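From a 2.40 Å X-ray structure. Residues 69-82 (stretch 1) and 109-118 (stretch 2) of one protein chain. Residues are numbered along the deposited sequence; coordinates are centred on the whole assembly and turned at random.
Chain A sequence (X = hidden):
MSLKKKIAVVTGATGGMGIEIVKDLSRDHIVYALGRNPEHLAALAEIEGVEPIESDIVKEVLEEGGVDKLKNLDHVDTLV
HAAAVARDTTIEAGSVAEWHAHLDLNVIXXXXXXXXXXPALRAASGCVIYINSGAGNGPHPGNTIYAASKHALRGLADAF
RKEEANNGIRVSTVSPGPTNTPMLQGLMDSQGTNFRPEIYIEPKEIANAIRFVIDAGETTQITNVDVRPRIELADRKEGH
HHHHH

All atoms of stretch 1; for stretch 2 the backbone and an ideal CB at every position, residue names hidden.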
# COMPACT_ATOMS: atom_id res chain seq x y z
N LYS A 69 -15.18 34.78 -7.35
CA LYS A 69 -15.38 34.55 -8.77
C LYS A 69 -15.73 33.09 -9.15
O LYS A 69 -16.04 32.82 -10.31
CB LYS A 69 -14.15 35.00 -9.55
CG LYS A 69 -14.09 36.54 -9.86
CD LYS A 69 -12.59 37.01 -10.01
CE LYS A 69 -12.44 38.38 -10.78
NZ LYS A 69 -11.83 38.14 -12.19
N LEU A 70 -15.76 32.19 -8.17
CA LEU A 70 -16.15 30.80 -8.47
C LEU A 70 -17.50 30.59 -7.86
O LEU A 70 -18.12 29.53 -8.07
CB LEU A 70 -15.18 29.74 -7.91
CG LEU A 70 -13.75 29.72 -8.46
CD1 LEU A 70 -12.90 28.57 -7.77
CD2 LEU A 70 -13.72 29.60 -9.97
N LYS A 71 -17.96 31.58 -7.11
CA LYS A 71 -19.21 31.37 -6.37
C LYS A 71 -20.48 31.26 -7.25
O LYS A 71 -21.45 30.62 -6.85
CB LYS A 71 -19.39 32.46 -5.33
CG LYS A 71 -18.86 32.09 -3.95
CD LYS A 71 -18.43 33.37 -3.20
CE LYS A 71 -17.80 33.07 -1.84
NZ LYS A 71 -17.86 34.27 -0.96
N ASN A 72 -20.46 31.85 -8.43
CA ASN A 72 -21.61 31.83 -9.28
C ASN A 72 -21.71 30.57 -10.12
O ASN A 72 -22.65 30.42 -10.82
CB ASN A 72 -21.57 33.08 -10.22
CG ASN A 72 -20.72 32.84 -11.43
OD1 ASN A 72 -21.18 32.31 -12.44
ND2 ASN A 72 -19.44 33.19 -11.34
N LEU A 73 -20.72 29.67 -10.09
CA LEU A 73 -20.76 28.44 -10.94
C LEU A 73 -21.72 27.44 -10.39
O LEU A 73 -21.62 27.06 -9.25
CB LEU A 73 -19.37 27.79 -11.08
CG LEU A 73 -18.30 28.76 -11.59
CD1 LEU A 73 -16.85 28.18 -11.61
CD2 LEU A 73 -18.75 29.29 -12.94
N ASP A 74 -22.67 27.01 -11.18
CA ASP A 74 -23.65 26.06 -10.65
C ASP A 74 -23.45 24.65 -11.22
O ASP A 74 -24.09 23.72 -10.77
CB ASP A 74 -25.10 26.52 -10.94
CG ASP A 74 -25.36 26.73 -12.45
OD1 ASP A 74 -25.13 25.81 -13.28
OD2 ASP A 74 -25.80 27.83 -12.81
N HIS A 75 -22.59 24.53 -12.23
CA HIS A 75 -22.10 23.20 -12.68
C HIS A 75 -20.57 23.28 -12.84
O HIS A 75 -20.08 24.16 -13.54
CB HIS A 75 -22.73 22.83 -14.01
CG HIS A 75 -24.16 22.39 -13.91
ND1 HIS A 75 -25.18 23.26 -13.57
CD2 HIS A 75 -24.75 21.20 -14.15
CE1 HIS A 75 -26.34 22.61 -13.58
NE2 HIS A 75 -26.11 21.36 -13.92
N VAL A 76 -19.80 22.45 -12.17
CA VAL A 76 -18.38 22.34 -12.51
C VAL A 76 -18.08 20.93 -13.04
O VAL A 76 -18.33 19.94 -12.33
CB VAL A 76 -17.46 22.57 -11.29
CG1 VAL A 76 -15.93 22.39 -11.70
CG2 VAL A 76 -17.71 23.97 -10.66
N ASP A 77 -17.52 20.85 -14.25
CA ASP A 77 -17.27 19.55 -14.90
C ASP A 77 -15.91 18.95 -14.49
O ASP A 77 -15.81 17.76 -14.29
CB ASP A 77 -17.34 19.69 -16.43
CG ASP A 77 -18.72 20.17 -16.87
OD1 ASP A 77 -19.61 19.31 -17.02
OD2 ASP A 77 -18.93 21.39 -17.05
N THR A 78 -14.90 19.81 -14.35
CA THR A 78 -13.55 19.41 -14.08
C THR A 78 -12.95 20.40 -13.06
O THR A 78 -12.92 21.63 -13.27
CB THR A 78 -12.71 19.43 -15.41
OG1 THR A 78 -13.35 18.63 -16.40
CG2 THR A 78 -11.30 18.91 -15.19
N LEU A 79 -12.45 19.85 -11.96
CA LEU A 79 -11.72 20.58 -10.95
C LEU A 79 -10.36 19.89 -10.77
O LEU A 79 -10.29 18.69 -10.40
CB LEU A 79 -12.51 20.52 -9.64
CG LEU A 79 -11.85 21.06 -8.36
CD1 LEU A 79 -11.35 22.58 -8.49
CD2 LEU A 79 -12.75 20.81 -7.08
N VAL A 80 -9.29 20.62 -11.01
CA VAL A 80 -7.93 20.08 -10.92
C VAL A 80 -7.14 20.89 -9.90
O VAL A 80 -6.99 22.09 -10.06
CB VAL A 80 -7.22 20.19 -12.28
CG1 VAL A 80 -5.69 19.75 -12.16
CG2 VAL A 80 -7.99 19.39 -13.33
N HIS A 81 -6.63 20.23 -8.88
CA HIS A 81 -5.95 20.85 -7.79
C HIS A 81 -4.44 20.71 -8.09
O HIS A 81 -3.84 19.68 -7.80
CB HIS A 81 -6.28 20.15 -6.44
CG HIS A 81 -7.72 20.21 -6.03
ND1 HIS A 81 -8.34 21.37 -5.60
CD2 HIS A 81 -8.67 19.24 -5.95
CE1 HIS A 81 -9.60 21.11 -5.27
NE2 HIS A 81 -9.82 19.82 -5.46
N ALA A 82 -3.88 21.71 -8.77
CA ALA A 82 -2.44 21.79 -9.00
C ALA A 82 -1.71 22.87 -8.14
O ALA A 82 -0.55 23.10 -8.32
CB ALA A 82 -2.15 22.04 -10.49
N UNK A 109 -6.88 22.95 1.53
CA UNK A 109 -7.45 23.68 0.43
C UNK A 109 -8.15 22.70 -0.55
O UNK A 109 -9.34 22.86 -0.80
CB UNK A 109 -6.36 24.49 -0.28
N UNK A 110 -7.45 21.64 -1.05
CA UNK A 110 -8.23 20.70 -1.93
C UNK A 110 -9.50 20.17 -1.28
O UNK A 110 -10.56 20.20 -1.90
CB UNK A 110 -7.36 19.51 -2.33
N UNK A 111 -9.43 19.74 -0.03
CA UNK A 111 -10.63 19.30 0.64
C UNK A 111 -11.69 20.40 0.74
O UNK A 111 -12.87 20.13 0.56
CB UNK A 111 -10.28 18.79 2.04
N UNK A 112 -11.32 21.61 1.12
CA UNK A 112 -12.36 22.62 1.42
C UNK A 112 -12.86 23.33 0.14
O UNK A 112 -14.04 23.60 0.02
CB UNK A 112 -11.81 23.66 2.40
N UNK A 113 -11.96 23.58 -0.82
CA UNK A 113 -12.38 23.99 -2.15
C UNK A 113 -13.31 22.99 -2.81
O UNK A 113 -14.28 23.39 -3.47
CB UNK A 113 -11.15 24.21 -3.04
N UNK A 114 -13.05 21.70 -2.64
CA UNK A 114 -13.94 20.73 -3.25
C UNK A 114 -15.27 20.77 -2.49
O UNK A 114 -16.32 20.55 -3.07
CB UNK A 114 -13.33 19.33 -3.24
N UNK A 115 -15.24 21.01 -1.20
CA UNK A 115 -16.48 21.03 -0.46
C UNK A 115 -17.32 22.25 -0.92
O UNK A 115 -18.55 22.16 -1.09
CB UNK A 115 -16.21 21.08 1.04
N UNK A 116 -16.66 23.38 -1.13
CA UNK A 116 -17.39 24.60 -1.46
C UNK A 116 -17.99 24.45 -2.84
O UNK A 116 -19.06 25.00 -3.09
CB UNK A 116 -16.48 25.83 -1.39
N UNK A 117 -17.32 23.70 -3.73
CA UNK A 117 -17.81 23.49 -5.12
C UNK A 117 -18.62 22.22 -5.23
O UNK A 117 -19.12 21.89 -6.30
CB UNK A 117 -16.64 23.43 -6.11
N UNK A 118 -18.75 21.51 -4.13
CA UNK A 118 -19.54 20.27 -4.14
C UNK A 118 -20.90 20.32 -4.88
O UNK A 118 -21.23 19.39 -5.63
CB UNK A 118 -19.80 19.86 -2.69

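Stretch 2 is a helix that runs nearly antiparallel to the strand 78-81, at 163° between N-to-C directions and with a closest approach of the axes of 9.8 Å. Its visible backbone therefore meets stretch 1 in reverse order, from His 81 at the beginning to Val 76 and Leu 70 near the end.

At position 109 the CA-to-CB bond points sideways and the ideal CB has no atom of stretch 1 within 5.5 Å. The contact sets little demand here, and many side chains would fit; the residue is Val 109, which stays clear of stretch 1.

Position 110 lies against the His 81 ring, with its ideal CB 3.8 Å from His 81 CG. A compact side chain suits this flank, and the backbone N, which has no bond to the preceding turn, with a phi of -54°, also admits proline. Pro 110 is found. Its CA sits over one face of the imidazole, 3.8 Å from the ring centroid and 18° off the ring normal, a CH-pi contact, while its CB is 3.9 Å from His 81 CG.

Positions 111 and 112 point away and could carry almost any helix-compatible residue, polar ones included. They are Ala 111 and Glu 112.

Position 113 points toward stretch 1, its ideal CB 4.1 Å from His 81 CE1, with the methyl groups of Leu 70 and Leu 79 farther out. A branched aliphatic chain or methionine could reach them. Leu 113 (chi1 t, chi2 p) does so with both methyls: CD1 is 4.2 Å from Leu 70 CD1, and CD2 is 4.0 Å from Leu 79 CD1 and lies near the plane of the His 81 ring, at its edge.

At 114 the CA-to-CB bond points sideways, and the ideal CB is 4.2 Å from both Leu 79 CD2 and His 81 NE2. Little room remains beside the leucine, yet the imidazole nitrogen invites a polar partner, so serine, threonine or possibly cysteine would be apt, and alanine would fit without answering the nitrogen. Ser 114 accepts a hydrogen bond at OG from His 81 NE2 (2.9 Å, 139°). The same OG donates to Pro 110 O at 2.6 Å, linking the histidine to the helix backbone.

Position 115 is out of reach of stretch 1 and favours a polar residue no more than another. Arg 115 forms a salt bridge with Glu 112, NH1 to OE2 at 2.7 Å.

Position 116 points toward stretch 1 but meets nothing within 5.5 Å of its ideal CB, so a long flexible chain is possible. Gln 116 instead donates from NE2 to Glu 112 OE2 at 2.7 Å.

Position 117 points toward Val 76 CG2 and Leu 79 CD2, 4.7 and 4.8 Å from its ideal CB, with space for leucine, isoleucine or methionine. Leu 117 (chi1 m, chi2 t) places CD1 3.9 Å from Leu 79 CD1, and CD2 4.4 Å from Val 76 CG2 and 4.3 Å from Leu 70 CB.

Position 118 points away and is unconstrained by stretch 1; it is Leu 118.

Stretch 2 (109-118) VPAELSRQLL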
# COMPACT_ATOMS: atom_id res chain seq x y z
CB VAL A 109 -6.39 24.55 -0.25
CG1 VAL A 109 -6.83 24.92 -1.64
CG2 VAL A 109 -6.06 25.80 0.63
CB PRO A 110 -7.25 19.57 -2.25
CG PRO A 110 -5.83 20.27 -2.16
CD PRO A 110 -6.01 21.28 -0.98
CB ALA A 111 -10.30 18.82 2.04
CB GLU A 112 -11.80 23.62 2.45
CG GLU A 112 -12.58 24.98 2.55
CD GLU A 112 -13.92 24.83 3.28
OE1 GLU A 112 -14.21 23.75 3.85
OE2 GLU A 112 -14.69 25.82 3.25
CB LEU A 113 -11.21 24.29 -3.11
CG LEU A 113 -11.63 24.84 -4.52
CD1 LEU A 113 -12.42 26.11 -4.42
CD2 LEU A 113 -10.44 25.08 -5.46
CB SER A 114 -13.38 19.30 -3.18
OG SER A 114 -12.11 19.22 -3.74
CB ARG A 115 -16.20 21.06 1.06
CG ARG A 115 -17.46 20.88 1.96
CD ARG A 115 -17.26 21.42 3.43
NE ARG A 115 -16.86 22.84 3.48
CZ ARG A 115 -17.72 23.87 3.40
NH1 ARG A 115 -17.28 25.14 3.41
NH2 ARG A 115 -19.02 23.63 3.25
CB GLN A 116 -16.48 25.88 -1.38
CG GLN A 116 -15.93 26.20 0.03
CD GLN A 116 -14.71 27.11 -0.03
OE1 GLN A 116 -14.31 27.52 -1.12
NE2 GLN A 116 -14.11 27.42 1.13
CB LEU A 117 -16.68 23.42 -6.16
CG LEU A 117 -15.76 24.63 -6.31
CD1 LEU A 117 -14.63 24.40 -7.27
CD2 LEU A 117 -16.62 25.80 -6.76
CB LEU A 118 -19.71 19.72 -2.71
CG LEU A 118 -19.95 18.23 -2.59
CD1 LEU A 118 -18.93 17.45 -3.45
CD2 LEU A 118 -19.83 17.79 -1.18
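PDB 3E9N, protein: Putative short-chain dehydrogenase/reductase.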